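PDB 6RBN: Afp2 from Serratia entomophila, which probably forms part of the contractile sheath that surrounds the inner tube of the anti-feeding prophage, a phage-tail-like injection system. Local coordinates for residues T69-W74 against C82-E87; V202-A207 against Q231-W236; K215-K220 against A341-L346; K265-L270 against K284-S289. All coordinates share one frame; numbering follows the deposited sequence.

Contact 1: T69-W74 against C82-E87; sequences TSLSLW and CYLVNE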
loop_
_atom_site.group_PDB
_atom_site.type_symbol
_atom_site.label_atom_id
_atom_site.label_comp_id
_atom_site.label_asym_id
_atom_site.label_seq_id
_atom_site.Cartn_x
_atom_site.Cartn_y
_atom_site.Cartn_z
ATOM N N THR C 69 14.543 -94.370 -40.081
ATOM C CA THR C 69 13.172 -94.652 -39.678
ATOM C C THR C 69 12.747 -93.822 -38.480
ATOM O O THR C 69 11.545 -93.643 -38.264
ATOM C CB THR C 69 13.012 -96.134 -39.362
ATOM O OG1 THR C 69 13.854 -96.477 -38.259
ATOM C CG2 THR C 69 13.416 -96.959 -40.554
ATOM N N SER C 70 13.699 -93.316 -37.699
ATOM C CA SER C 70 13.355 -92.417 -36.607
ATOM C C SER C 70 12.955 -91.048 -37.132
ATOM O O SER C 70 11.995 -90.443 -36.643
ATOM C CB SER C 70 14.527 -92.298 -35.641
ATOM O OG SER C 70 14.808 -93.545 -35.041
ATOM N N LEU C 71 13.677 -90.549 -38.128
ATOM C CA LEU C 71 13.389 -89.236 -38.685
ATOM C C LEU C 71 12.197 -89.249 -39.624
ATOM O O LEU C 71 11.446 -88.272 -39.663
ATOM C CB LEU C 71 14.623 -88.707 -39.400
ATOM C CG LEU C 71 15.663 -88.281 -38.379
ATOM C CD1 LEU C 71 16.973 -88.060 -39.025
ATOM C CD2 LEU C 71 15.184 -86.999 -37.798
ATOM N N SER C 72 12.004 -90.329 -40.381
ATOM C CA SER C 72 10.831 -90.423 -41.241
ATOM C C SER C 72 9.548 -90.521 -40.428
ATOM O O SER C 72 8.500 -90.050 -40.872
ATOM C CB SER C 72 10.958 -91.623 -42.176
ATOM O OG SER C 72 10.933 -92.831 -41.443
ATOM N N LEU C 73 9.621 -91.110 -39.236
ATOM C CA LEU C 73 8.494 -91.135 -38.318
ATOM C C LEU C 73 8.376 -89.830 -37.543
ATOM O O LEU C 73 7.292 -89.512 -37.048
ATOM C CB LEU C 73 8.652 -92.341 -37.382
ATOM C CG LEU C 73 7.540 -92.994 -36.557
ATOM C CD1 LEU C 73 7.271 -92.291 -35.255
ATOM C CD2 LEU C 73 6.274 -93.089 -37.387
ATOM N N TRP C 74 9.464 -89.062 -37.451
ATOM C CA TRP C 74 9.422 -87.744 -36.824
ATOM C C TRP C 74 8.688 -86.734 -37.692
ATOM O O TRP C 74 7.775 -86.047 -37.223
ATOM C CB TRP C 74 10.841 -87.250 -36.541
ATOM C CG TRP C 74 10.895 -85.830 -36.066
ATOM C CD1 TRP C 74 11.235 -84.735 -36.801
ATOM C CD2 TRP C 74 10.597 -85.350 -34.754
ATOM N NE1 TRP C 74 11.164 -83.605 -36.032
ATOM C CE2 TRP C 74 10.777 -83.956 -34.769
ATOM C CE3 TRP C 74 10.197 -85.966 -33.568
ATOM C CZ2 TRP C 74 10.564 -83.168 -33.648
ATOM C CZ3 TRP C 74 10.002 -85.186 -32.458
ATOM C CH2 TRP C 74 10.180 -83.802 -32.502
ATOM N N CYS C 82 15.611 -80.524 -35.995
ATOM C CA CYS C 82 16.122 -81.648 -35.232
ATOM C C CYS C 82 17.551 -81.903 -35.672
ATOM O O CYS C 82 17.982 -81.443 -36.732
ATOM C CB CYS C 82 15.258 -82.891 -35.431
ATOM S SG CYS C 82 15.229 -83.434 -37.131
ATOM N N TYR C 83 18.283 -82.637 -34.842
ATOM C CA TYR C 83 19.726 -82.769 -34.976
ATOM C C TYR C 83 20.101 -84.239 -35.080
ATOM O O TYR C 83 19.659 -85.052 -34.262
ATOM C CB TYR C 83 20.436 -82.139 -33.773
ATOM C CG TYR C 83 20.283 -80.635 -33.639
ATOM C CD1 TYR C 83 20.011 -79.831 -34.731
ATOM C CD2 TYR C 83 20.376 -80.030 -32.399
ATOM C CE1 TYR C 83 19.856 -78.465 -34.591
ATOM C CE2 TYR C 83 20.224 -78.666 -32.255
ATOM C CZ TYR C 83 19.965 -77.891 -33.354
ATOM O OH TYR C 83 19.815 -76.534 -33.218
ATOM N N LEU C 84 20.906 -84.582 -36.083
ATOM C CA LEU C 84 21.604 -85.864 -36.118
ATOM C C LEU C 84 23.010 -85.675 -35.575
ATOM O O LEU C 84 23.848 -85.032 -36.211
ATOM C CB LEU C 84 21.665 -86.451 -37.521
ATOM C CG LEU C 84 20.445 -87.188 -38.034
ATOM C CD1 LEU C 84 20.695 -87.653 -39.454
ATOM C CD2 LEU C 84 20.170 -88.365 -37.118
ATOM N N VAL C 85 23.269 -86.240 -34.403
ATOM C CA VAL C 85 24.578 -86.201 -33.770
ATOM C C VAL C 85 25.011 -87.640 -33.531
ATOM O O VAL C 85 24.215 -88.448 -33.047
ATOM C CB VAL C 85 24.539 -85.403 -32.453
ATOM C CG1 VAL C 85 25.905 -85.350 -31.817
ATOM C CG2 VAL C 85 24.004 -84.004 -32.690
ATOM N N ASN C 86 26.250 -87.972 -33.898
ATOM C CA ASN C 86 26.760 -89.299 -33.574
ATOM C C ASN C 86 27.001 -89.423 -32.075
ATOM O O ASN C 86 27.210 -88.429 -31.380
ATOM C CB ASN C 86 28.033 -89.621 -34.366
ATOM C CG ASN C 86 29.112 -88.574 -34.222
ATOM O OD1 ASN C 86 28.953 -87.576 -33.526
ATOM N ND2 ASN C 86 30.237 -88.806 -34.886
ATOM N N GLU C 87 26.977 -90.668 -31.587
ATOM C CA GLU C 87 26.921 -90.961 -30.157
ATOM C C GLU C 87 28.142 -90.476 -29.379
ATOM O O GLU C 87 28.057 -90.321 -28.156
ATOM C CB GLU C 87 26.760 -92.466 -29.942
ATOM C CG GLU C 87 27.948 -93.266 -30.441
ATOM C CD GLU C 87 27.817 -94.753 -30.210
ATOM O OE1 GLU C 87 26.774 -95.189 -29.693
ATOM O OE2 GLU C 87 28.773 -95.486 -30.532
#

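Contact 2: V202-A207 against Q231-W236; sequences VTPAFA and QGTVVW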
loop_
_atom_site.group_PDB
_atom_site.type_symbol
_atom_site.label_atom_id
_atom_site.label_comp_id
_atom_site.label_asym_id
_atom_site.label_seq_id
_atom_site.Cartn_x
_atom_site.Cartn_y
_atom_site.Cartn_z
ATOM N N VAL C 202 2.813 -96.650 -37.864
ATOM C CA VAL C 202 3.700 -97.606 -37.220
ATOM C C VAL C 202 2.841 -98.532 -36.371
ATOM O O VAL C 202 1.761 -98.155 -35.911
ATOM C CB VAL C 202 4.801 -96.883 -36.391
ATOM C CG1 VAL C 202 4.224 -96.185 -35.171
ATOM C CG2 VAL C 202 5.945 -97.818 -36.015
ATOM N N THR C 203 3.279 -99.777 -36.235
ATOM C CA THR C 203 2.634 -100.768 -35.389
ATOM C C THR C 203 3.702 -101.378 -34.494
ATOM O O THR C 203 4.877 -101.406 -34.872
ATOM C CB THR C 203 1.936 -101.869 -36.209
ATOM O OG1 THR C 203 2.878 -102.488 -37.091
ATOM C CG2 THR C 203 0.777 -101.305 -37.020
ATOM N N PRO C 204 3.344 -101.820 -33.289
ATOM C CA PRO C 204 4.332 -102.497 -32.448
ATOM C C PRO C 204 4.688 -103.863 -33.001
ATOM O O PRO C 204 3.868 -104.542 -33.622
ATOM C CB PRO C 204 3.631 -102.606 -31.090
ATOM C CG PRO C 204 2.195 -102.546 -31.405
ATOM C CD PRO C 204 2.071 -101.623 -32.574
ATOM N N ALA C 205 5.942 -104.256 -32.778
ATOM C CA ALA C 205 6.402 -105.555 -33.253
ATOM C C ALA C 205 5.792 -106.691 -32.452
ATOM O O ALA C 205 5.563 -107.778 -32.991
ATOM C CB ALA C 205 7.925 -105.628 -33.197
ATOM N N PHE C 206 5.518 -106.457 -31.175
ATOM C CA PHE C 206 5.022 -107.473 -30.262
ATOM C C PHE C 206 3.694 -107.014 -29.680
ATOM O O PHE C 206 3.364 -105.826 -29.691
ATOM C CB PHE C 206 6.026 -107.720 -29.133
ATOM C CG PHE C 206 7.327 -108.294 -29.601
ATOM C CD1 PHE C 206 7.389 -109.115 -30.714
ATOM C CD2 PHE C 206 8.507 -107.944 -28.972
ATOM C CE1 PHE C 206 8.595 -109.621 -31.156
ATOM C CE2 PHE C 206 9.714 -108.436 -29.414
ATOM C CZ PHE C 206 9.758 -109.279 -30.505
ATOM N N ALA C 207 2.930 -107.969 -29.169
ATOM C CA ALA C 207 1.687 -107.691 -28.468
ATOM C C ALA C 207 1.929 -107.852 -26.978
ATOM O O ALA C 207 2.458 -108.878 -26.540
ATOM C CB ALA C 207 0.567 -108.618 -28.937
ATOM N N GLN C 231 -8.452 -95.940 -30.060
ATOM C CA GLN C 231 -7.193 -95.199 -30.061
ATOM C C GLN C 231 -6.094 -96.161 -30.486
ATOM O O GLN C 231 -5.564 -96.916 -29.673
ATOM C CB GLN C 231 -6.906 -94.627 -28.678
ATOM C CG GLN C 231 -7.880 -93.565 -28.200
ATOM C CD GLN C 231 -7.827 -92.305 -29.037
ATOM O OE1 GLN C 231 -8.759 -91.999 -29.781
ATOM N NE2 GLN C 231 -6.729 -91.568 -28.923
ATOM N N GLY C 232 -5.741 -96.135 -31.769
ATOM C CA GLY C 232 -4.837 -97.136 -32.307
ATOM C C GLY C 232 -3.389 -96.780 -32.049
ATOM O O GLY C 232 -2.964 -95.648 -32.303
ATOM N N THR C 233 -2.620 -97.774 -31.585
ATOM C CA THR C 233 -1.158 -97.768 -31.343
ATOM C C THR C 233 -0.646 -96.490 -30.657
ATOM O O THR C 233 0.061 -95.664 -31.226
ATOM C CB THR C 233 -0.336 -98.137 -32.603
ATOM O OG1 THR C 233 1.064 -98.091 -32.290
ATOM C CG2 THR C 233 -0.622 -97.320 -33.880
ATOM N N VAL C 234 -1.035 -96.350 -29.393
ATOM C CA VAL C 234 -0.572 -95.267 -28.532
ATOM C C VAL C 234 0.577 -95.774 -27.674
ATOM O O VAL C 234 0.827 -96.979 -27.613
ATOM C CB VAL C 234 -1.718 -94.747 -27.651
ATOM C CG1 VAL C 234 -2.851 -94.240 -28.507
ATOM C CG2 VAL C 234 -2.207 -95.843 -26.732
ATOM N N VAL C 235 1.305 -94.877 -27.019
ATOM C CA VAL C 235 2.210 -95.326 -25.966
ATOM C C VAL C 235 1.416 -95.410 -24.667
ATOM O O VAL C 235 0.453 -94.670 -24.455
ATOM C CB VAL C 235 3.452 -94.418 -25.836
ATOM C CG1 VAL C 235 4.215 -94.375 -27.145
ATOM C CG2 VAL C 235 3.087 -93.030 -25.417
ATOM N N TRP C 236 1.770 -96.353 -23.806
ATOM C CA TRP C 236 0.920 -96.677 -22.663
ATOM C C TRP C 236 1.787 -96.679 -21.411
ATOM O O TRP C 236 2.441 -97.676 -21.096
ATOM C CB TRP C 236 0.225 -98.014 -22.879
ATOM C CG TRP C 236 -0.893 -98.285 -21.938
ATOM C CD1 TRP C 236 -0.890 -99.142 -20.885
ATOM C CD2 TRP C 236 -2.193 -97.695 -21.972
ATOM N NE1 TRP C 236 -2.108 -99.125 -20.257
ATOM C CE2 TRP C 236 -2.926 -98.240 -20.905
ATOM C CE3 TRP C 236 -2.807 -96.752 -22.799
ATOM C CZ2 TRP C 236 -4.242 -97.878 -20.646
ATOM C CZ3 TRP C 236 -4.110 -96.395 -22.539
ATOM C CH2 TRP C 236 -4.816 -96.956 -21.472
#

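Contact 3: K215-K220 against A341-L346; sequences KYNQGK and AEFIIL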
loop_
_atom_site.group_PDB
_atom_site.type_symbol
_atom_site.label_atom_id
_atom_site.label_comp_id
_atom_site.label_asym_id
_atom_site.label_seq_id
_atom_site.Cartn_x
_atom_site.Cartn_y
_atom_site.Cartn_z
ATOM N N LYS C 215 4.277 -105.883 -14.000
ATOM C CA LYS C 215 5.542 -106.107 -13.316
ATOM C C LYS C 215 6.505 -104.947 -13.512
ATOM O O LYS C 215 7.377 -104.721 -12.666
ATOM C CB LYS C 215 6.197 -107.396 -13.814
ATOM C CG LYS C 215 5.443 -108.663 -13.467
ATOM C CD LYS C 215 6.236 -109.903 -13.865
ATOM C CE LYS C 215 5.810 -110.443 -15.224
ATOM N NZ LYS C 215 6.330 -109.631 -16.355
ATOM N N TYR C 216 6.363 -104.203 -14.606
ATOM C CA TYR C 216 7.326 -103.178 -14.971
ATOM C C TYR C 216 6.857 -101.766 -14.677
ATOM O O TYR C 216 7.626 -100.830 -14.894
ATOM C CB TYR C 216 7.669 -103.277 -16.457
ATOM C CG TYR C 216 8.417 -104.529 -16.803
ATOM C CD1 TYR C 216 9.780 -104.625 -16.575
ATOM C CD2 TYR C 216 7.759 -105.622 -17.336
ATOM C CE1 TYR C 216 10.470 -105.763 -16.902
ATOM C CE2 TYR C 216 8.438 -106.773 -17.648
ATOM C CZ TYR C 216 9.792 -106.837 -17.425
ATOM O OH TYR C 216 10.476 -107.982 -17.735
ATOM N N ASN C 217 5.630 -101.581 -14.204
ATOM C CA ASN C 217 5.130 -100.233 -13.987
ATOM C C ASN C 217 5.708 -99.594 -12.730
ATOM O O ASN C 217 5.612 -98.374 -12.574
ATOM C CB ASN C 217 3.611 -100.268 -13.893
ATOM C CG ASN C 217 2.974 -98.932 -14.178
ATOM O OD1 ASN C 217 3.631 -98.005 -14.634
ATOM N ND2 ASN C 217 1.694 -98.814 -13.873
ATOM N N GLN C 218 6.305 -100.374 -11.843
ATOM C CA GLN C 218 6.981 -99.861 -10.663
ATOM C C GLN C 218 8.474 -99.751 -10.933
ATOM O O GLN C 218 9.013 -100.381 -11.845
ATOM C CB GLN C 218 6.708 -100.759 -9.448
ATOM C CG GLN C 218 7.153 -102.220 -9.597
ATOM C CD GLN C 218 8.573 -102.481 -9.121
ATOM O OE1 GLN C 218 9.066 -101.823 -8.205
ATOM N NE2 GLN C 218 9.238 -103.444 -9.745
ATOM N N GLY C 219 9.142 -98.946 -10.123
ATOM C CA GLY C 219 10.591 -98.902 -10.193
ATOM C C GLY C 219 11.078 -98.081 -11.367
ATOM O O GLY C 219 11.045 -96.845 -11.344
ATOM N N LYS C 220 11.553 -98.759 -12.415
ATOM C CA LYS C 220 12.238 -98.045 -13.484
ATOM C C LYS C 220 11.433 -98.034 -14.781
ATOM O O LYS C 220 11.949 -97.614 -15.823
ATOM C CB LYS C 220 13.629 -98.632 -13.692
ATOM C CG LYS C 220 14.545 -98.346 -12.513
ATOM C CD LYS C 220 15.914 -98.966 -12.675
ATOM C CE LYS C 220 16.729 -98.222 -13.710
ATOM N NZ LYS C 220 18.118 -98.744 -13.785
ATOM N N ALA C 341 -4.372 -89.050 -14.042
ATOM C CA ALA C 341 -5.153 -90.165 -13.521
ATOM C C ALA C 341 -4.691 -91.426 -14.234
ATOM O O ALA C 341 -4.923 -91.591 -15.434
ATOM C CB ALA C 341 -6.645 -89.933 -13.728
ATOM N N GLU C 342 -4.034 -92.314 -13.496
ATOM C CA GLU C 342 -3.397 -93.475 -14.095
ATOM C C GLU C 342 -4.207 -94.753 -13.921
ATOM O O GLU C 342 -4.092 -95.662 -14.744
ATOM C CB GLU C 342 -1.995 -93.655 -13.499
ATOM C CG GLU C 342 -1.084 -94.614 -14.242
ATOM C CD GLU C 342 0.292 -94.697 -13.623
ATOM O OE1 GLU C 342 0.508 -94.057 -12.575
ATOM O OE2 GLU C 342 1.160 -95.389 -14.190
ATOM N N PHE C 343 -5.049 -94.835 -12.896
ATOM C CA PHE C 343 -5.809 -96.041 -12.605
ATOM C C PHE C 343 -7.284 -95.687 -12.478
ATOM O O PHE C 343 -7.643 -94.792 -11.708
ATOM C CB PHE C 343 -5.320 -96.689 -11.311
ATOM C CG PHE C 343 -3.848 -96.953 -11.289
ATOM C CD1 PHE C 343 -3.301 -97.994 -12.013
ATOM C CD2 PHE C 343 -3.008 -96.163 -10.525
ATOM C CE1 PHE C 343 -1.943 -98.231 -11.985
ATOM C CE2 PHE C 343 -1.653 -96.401 -10.495
ATOM C CZ PHE C 343 -1.121 -97.436 -11.227
ATOM N N ILE C 344 -8.132 -96.382 -13.228
ATOM C CA ILE C 344 -9.577 -96.195 -13.164
ATOM C C ILE C 344 -10.192 -97.504 -12.696
ATOM O O ILE C 344 -10.189 -98.496 -13.433
ATOM C CB ILE C 344 -10.157 -95.767 -14.520
ATOM C CG1 ILE C 344 -9.558 -94.436 -14.959
ATOM C CG2 ILE C 344 -11.660 -95.642 -14.435
ATOM C CD1 ILE C 344 -9.882 -94.073 -16.377
ATOM N N ILE C 345 -10.718 -97.512 -11.477
ATOM C CA ILE C 345 -11.284 -98.711 -10.872
ATOM C C ILE C 345 -12.798 -98.647 -11.000
ATOM O O ILE C 345 -13.435 -97.728 -10.476
ATOM C CB ILE C 345 -10.864 -98.865 -9.400
ATOM C CG1 ILE C 345 -9.361 -99.115 -9.264
ATOM C CG2 ILE C 345 -11.625 -100.000 -8.750
ATOM C CD1 ILE C 345 -8.538 -97.889 -8.974
ATOM N N LEU C 346 -13.375 -99.620 -11.694
ATOM C CA LEU C 346 -14.819 -99.781 -11.784
ATOM C C LEU C 346 -15.262 -100.833 -10.781
ATOM O O LEU C 346 -14.664 -101.909 -10.703
ATOM C CB LEU C 346 -15.253 -100.188 -13.192
ATOM C CG LEU C 346 -15.600 -99.123 -14.234
ATOM C CD1 LEU C 346 -16.787 -98.312 -13.758
ATOM C CD2 LEU C 346 -14.433 -98.219 -14.558
#

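Contact 4: K265-L270 against K284-S289; sequences KSLNKL and KAAVDS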
loop_
_atom_site.group_PDB
_atom_site.type_symbol
_atom_site.label_atom_id
_atom_site.label_comp_id
_atom_site.label_asym_id
_atom_site.label_seq_id
_atom_site.Cartn_x
_atom_site.Cartn_y
_atom_site.Cartn_z
ATOM N N LYS C 265 15.233 -67.909 -20.232
ATOM C CA LYS C 265 15.254 -67.155 -21.479
ATOM C C LYS C 265 14.772 -65.728 -21.271
ATOM O O LYS C 265 15.199 -64.818 -21.989
ATOM C CB LYS C 265 14.404 -67.846 -22.543
ATOM C CG LYS C 265 15.067 -69.048 -23.193
ATOM C CD LYS C 265 14.106 -69.825 -24.085
ATOM C CE LYS C 265 14.138 -69.353 -25.532
ATOM N NZ LYS C 265 13.472 -68.038 -25.747
ATOM N N SER C 266 13.894 -65.513 -20.295
ATOM C CA SER C 266 13.389 -64.176 -20.026
ATOM C C SER C 266 14.314 -63.389 -19.114
ATOM O O SER C 266 14.357 -62.158 -19.196
ATOM C CB SER C 266 11.996 -64.255 -19.408
ATOM O OG SER C 266 11.509 -62.964 -19.096
ATOM N N LEU C 267 15.055 -64.067 -18.242
ATOM C CA LEU C 267 15.943 -63.392 -17.310
ATOM C C LEU C 267 17.363 -63.236 -17.835
ATOM O O LEU C 267 18.189 -62.636 -17.145
ATOM C CB LEU C 267 15.978 -64.127 -15.969
ATOM C CG LEU C 267 14.678 -64.148 -15.167
ATOM C CD1 LEU C 267 14.873 -64.898 -13.867
ATOM C CD2 LEU C 267 14.179 -62.746 -14.914
ATOM N N ASN C 268 17.675 -63.754 -19.025
ATOM C CA ASN C 268 18.971 -63.458 -19.624
ATOM C C ASN C 268 19.057 -62.029 -20.129
ATOM O O ASN C 268 20.164 -61.516 -20.310
ATOM C CB ASN C 268 19.291 -64.416 -20.768
ATOM C CG ASN C 268 19.791 -65.759 -20.287
ATOM O OD1 ASN C 268 20.571 -65.843 -19.342
ATOM N ND2 ASN C 268 19.346 -66.819 -20.942
ATOM N N LYS C 269 17.924 -61.377 -20.365
ATOM C CA LYS C 269 17.934 -59.970 -20.728
ATOM C C LYS C 269 18.059 -59.050 -19.522
ATOM O O LYS C 269 18.161 -57.834 -19.703
ATOM C CB LYS C 269 16.676 -59.631 -21.524
ATOM C CG LYS C 269 16.610 -60.335 -22.864
ATOM C CD LYS C 269 15.415 -59.882 -23.676
ATOM C CE LYS C 269 14.126 -60.437 -23.113
ATOM N NZ LYS C 269 14.069 -61.913 -23.273
ATOM N N LEU C 270 18.054 -59.595 -18.308
ATOM C CA LEU C 270 18.276 -58.821 -17.096
ATOM C C LEU C 270 19.620 -59.127 -16.452
ATOM O O LEU C 270 19.862 -58.714 -15.315
ATOM C CB LEU C 270 17.148 -59.069 -16.095
ATOM C CG LEU C 270 15.786 -58.543 -16.536
ATOM C CD1 LEU C 270 14.719 -58.924 -15.537
ATOM C CD2 LEU C 270 15.847 -57.044 -16.714
ATOM N N LYS C 284 11.275 -60.373 -10.210
ATOM C CA LYS C 284 10.180 -61.174 -9.676
ATOM C C LYS C 284 8.826 -60.804 -10.263
ATOM O O LYS C 284 7.862 -61.540 -10.046
ATOM C CB LYS C 284 10.099 -61.058 -8.156
ATOM C CG LYS C 284 9.509 -59.769 -7.654
ATOM C CD LYS C 284 9.448 -59.776 -6.142
ATOM C CE LYS C 284 8.444 -60.793 -5.643
ATOM N NZ LYS C 284 7.061 -60.439 -6.032
ATOM N N ALA C 285 8.724 -59.695 -10.985
ATOM C CA ALA C 285 7.506 -59.394 -11.716
ATOM C C ALA C 285 7.545 -59.900 -13.144
ATOM O O ALA C 285 6.487 -60.042 -13.766
ATOM C CB ALA C 285 7.245 -57.894 -11.715
ATOM N N ALA C 286 8.735 -60.170 -13.676
ATOM C CA ALA C 286 8.855 -60.872 -14.942
ATOM C C ALA C 286 8.557 -62.354 -14.798
ATOM O O ALA C 286 8.237 -63.008 -15.794
ATOM C CB ALA C 286 10.254 -60.684 -15.522
ATOM N N VAL C 287 8.657 -62.892 -13.588
ATOM C CA VAL C 287 8.326 -64.290 -13.344
ATOM C C VAL C 287 6.853 -64.448 -12.994
ATOM O O VAL C 287 6.197 -65.382 -13.460
ATOM C CB VAL C 287 9.238 -64.854 -12.240
ATOM C CG1 VAL C 287 8.933 -66.303 -11.993
ATOM C CG2 VAL C 287 10.690 -64.687 -12.619
ATOM N N ASP C 288 6.310 -63.530 -12.184
ATOM C CA ASP C 288 4.886 -63.559 -11.860
ATOM C C ASP C 288 4.014 -63.306 -13.080
ATOM O O ASP C 288 2.886 -63.800 -13.140
ATOM C CB ASP C 288 4.555 -62.528 -10.784
ATOM C CG ASP C 288 5.018 -62.945 -9.416
ATOM O OD1 ASP C 288 5.087 -64.163 -9.159
ATOM O OD2 ASP C 288 5.293 -62.057 -8.584
ATOM N N SER C 289 4.503 -62.538 -14.054
ATOM C CA SER C 289 3.748 -62.369 -15.288
ATOM C C SER C 289 3.790 -63.630 -16.135
ATOM O O SER C 289 2.816 -63.942 -16.826
ATOM C CB SER C 289 4.283 -61.183 -16.087
ATOM O OG SER C 289 5.568 -61.462 -16.605
#

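Contact 1: T69-W74 against C82-E87
Helix segment 69-74 and strand 82-86 run almost exactly antiparallel, at 175°, with their axes 11.1 Å apart, and L71 and C82 are the nearest residues by CA. This is helix-on-sheet packing in an alpha/beta fold. Helix 66-75 lies against the mixed sheet and leads by a short connection into strand 82-86. The contact is buried, and no hydrogen bond crosses it. L71 is its centre. Its two methyls divide the work between two strand residues. L71 CD2 meets C82 SG at 3.6 Å. L71 CD1 reaches L84, 3.7 Å from L84 CG, and touches both L84 methyls as well. The two leucines cross obliquely. W74 closes the other end of the patch. Its CG is anti to the backbone N (chi1 172°), which carries the indole to the strand beside C82. F32 of strand 30-34 meets the same indole edge-to-face, and L71 also packs on F32. L84 leans in addition on Q47 and F49 of strand 46-49. The sulfur of C82 makes an oblique sulfur-aromatic contact: SG lies 4.7 Å from the centroid of the five-membered ring of W74, and C82 CB is 4.2 Å from W74 NE1.

Contact 2: V202-A207 against Q231-W236
Two irregular pieces of the region assigned to the subtilisin-like domain of tail sheath proteins meet here. One is the loop 202-207, between helix 173-187 and helix 210-216. The other is the turn that leads into strand 234-235, which pairs with strand 225-226 as a small hairpin. T233 carries this turn's side of the contact. T203 CA and T233 CA are the nearest pair of CA atoms, at 6.3 Å. The CG2 methyl of T233 is the branch nearest the V202 carbonyl, T233 CG2 lying 3.2 Å from V202 O. The hydroxyl takes the other branch. With chi1 at 179° it stands opposite the backbone N, and T233 OG1 comes 3.7 Å from P204 CD. The side chains of P204 and T233 pass at a slant. T233 has positive phi and psi (43° and 69°), a left-handed backbone conformation just before strand 234-235. On the flanks, V202 and V235 both pack on I176 of helix 173-187, and T203 is hydrogen-bonded through its backbone to T164. With no hydrogen bond across it, the contact is consistent with plain van der Waals packing around T233.

Contact 3: K215-K220 against A341-L346
N217 reaches across to E342 and F343, and the close part of this contact is gathered at the end of its amide. N217 ND2 gives a weak hydrogen bond to E342 OE2, 3.5 Å long with an angle of 153° at the hydrogen. The two side chains approach from opposite directions. Amide and carboxylate planes are turned 79° apart, so the groups meet nearly crosswise. The E342 chain is extended beyond CG, which brings its carboxylate out to the asparagine. That carboxylate has stronger partners: Y249 OH bonds to OE1, and R239 forms a salt bridge with OE2. The stronger partner of N217 ND2 is the backbone O of T6 of a second subunit. This is a junction between the regions assigned to the subtilisin-like and C-terminal domains of the sheath protein. Beyond it, I344, I345 and L346 pair in parallel with a strand of the second subunit, which continues the sheet across the interface. The F343 side is looser. N217 ND2 lies 4.1 Å from F343 CZ, obliquely to the ring, with amide and ring planes 60° apart. One face of F343 carries E342 CG, 4.1 Å above the ring plane and displaced from the ring centre. F343 also packs on Y7 of the second subunit.

Contact 4: K265-L270 against K284-S289
L267 and A286 meet in the apolar part of this contact, which joins the end of helix 250-267 to helix 277-295. L267 CD2 is 4.5 Å from A286 CB. The other methyl goes to the next residue, with L267 CD1 4.4 Å from V287 CG2. The leucine thus spreads its fork over two neighbouring positions of the helix. Its CB does not point straight at the partner, but the end of the side chain swings nearer. S266 touches A286 too: S266 OG lies 4.4 Å from A286 CB, a distance of plain packing. The small A286 receives both residues. S266 CA and A286 CA are the nearest pair of CA atoms, at 7.6 Å.

Between the two segments there is no hydrogen bond; within each, polar links form. K284 NZ and D288 OD2 form a salt bridge of 3.5 Å along helix 277-295. K269 NZ gives a weak hydrogen bond of 3.4 Å to K265 O.

Charged ends also reach other proteins. K265 NZ forms a salt bridge with D327 of an Afp3 chain. K284 NZ is hydrogen-bonded to Q147 of an Afp1 chain.

Both segments belong to the region assigned to the sheath C-terminal domain. V287 packs on V311 of strand 309-312, and D288 OD1 is hydrogen-bonded to W309 NE1 at the start of that strand. L267 and L270 lean on V283, one turn before V287 in helix 277-295.

How the contacts relate
Contact 1 comes first along the chain, in the mixed sheet and the helix packed on it. Contacts 2 and 3 follow with alternating segments, and contact 4 is nested inside the long loop that contact 3 closes. Contacts 1 and 2 touch: L73 CD2 lies 4.2 Å from V202 CB. Their centres are about 20 Å apart. Both also use helix 173-187, which receives L73, W74, V202 and V235. Contacts 2 and 3 are closer by centre, about 18 Å, but do not touch. Contact 4 stands apart, its centre about 42 Å from that of contact 2. Contact 3, and contact 2 through W236, reach a second subunit, while contact 4 meets Afp1 and Afp3, so separate regions serve different neighbours.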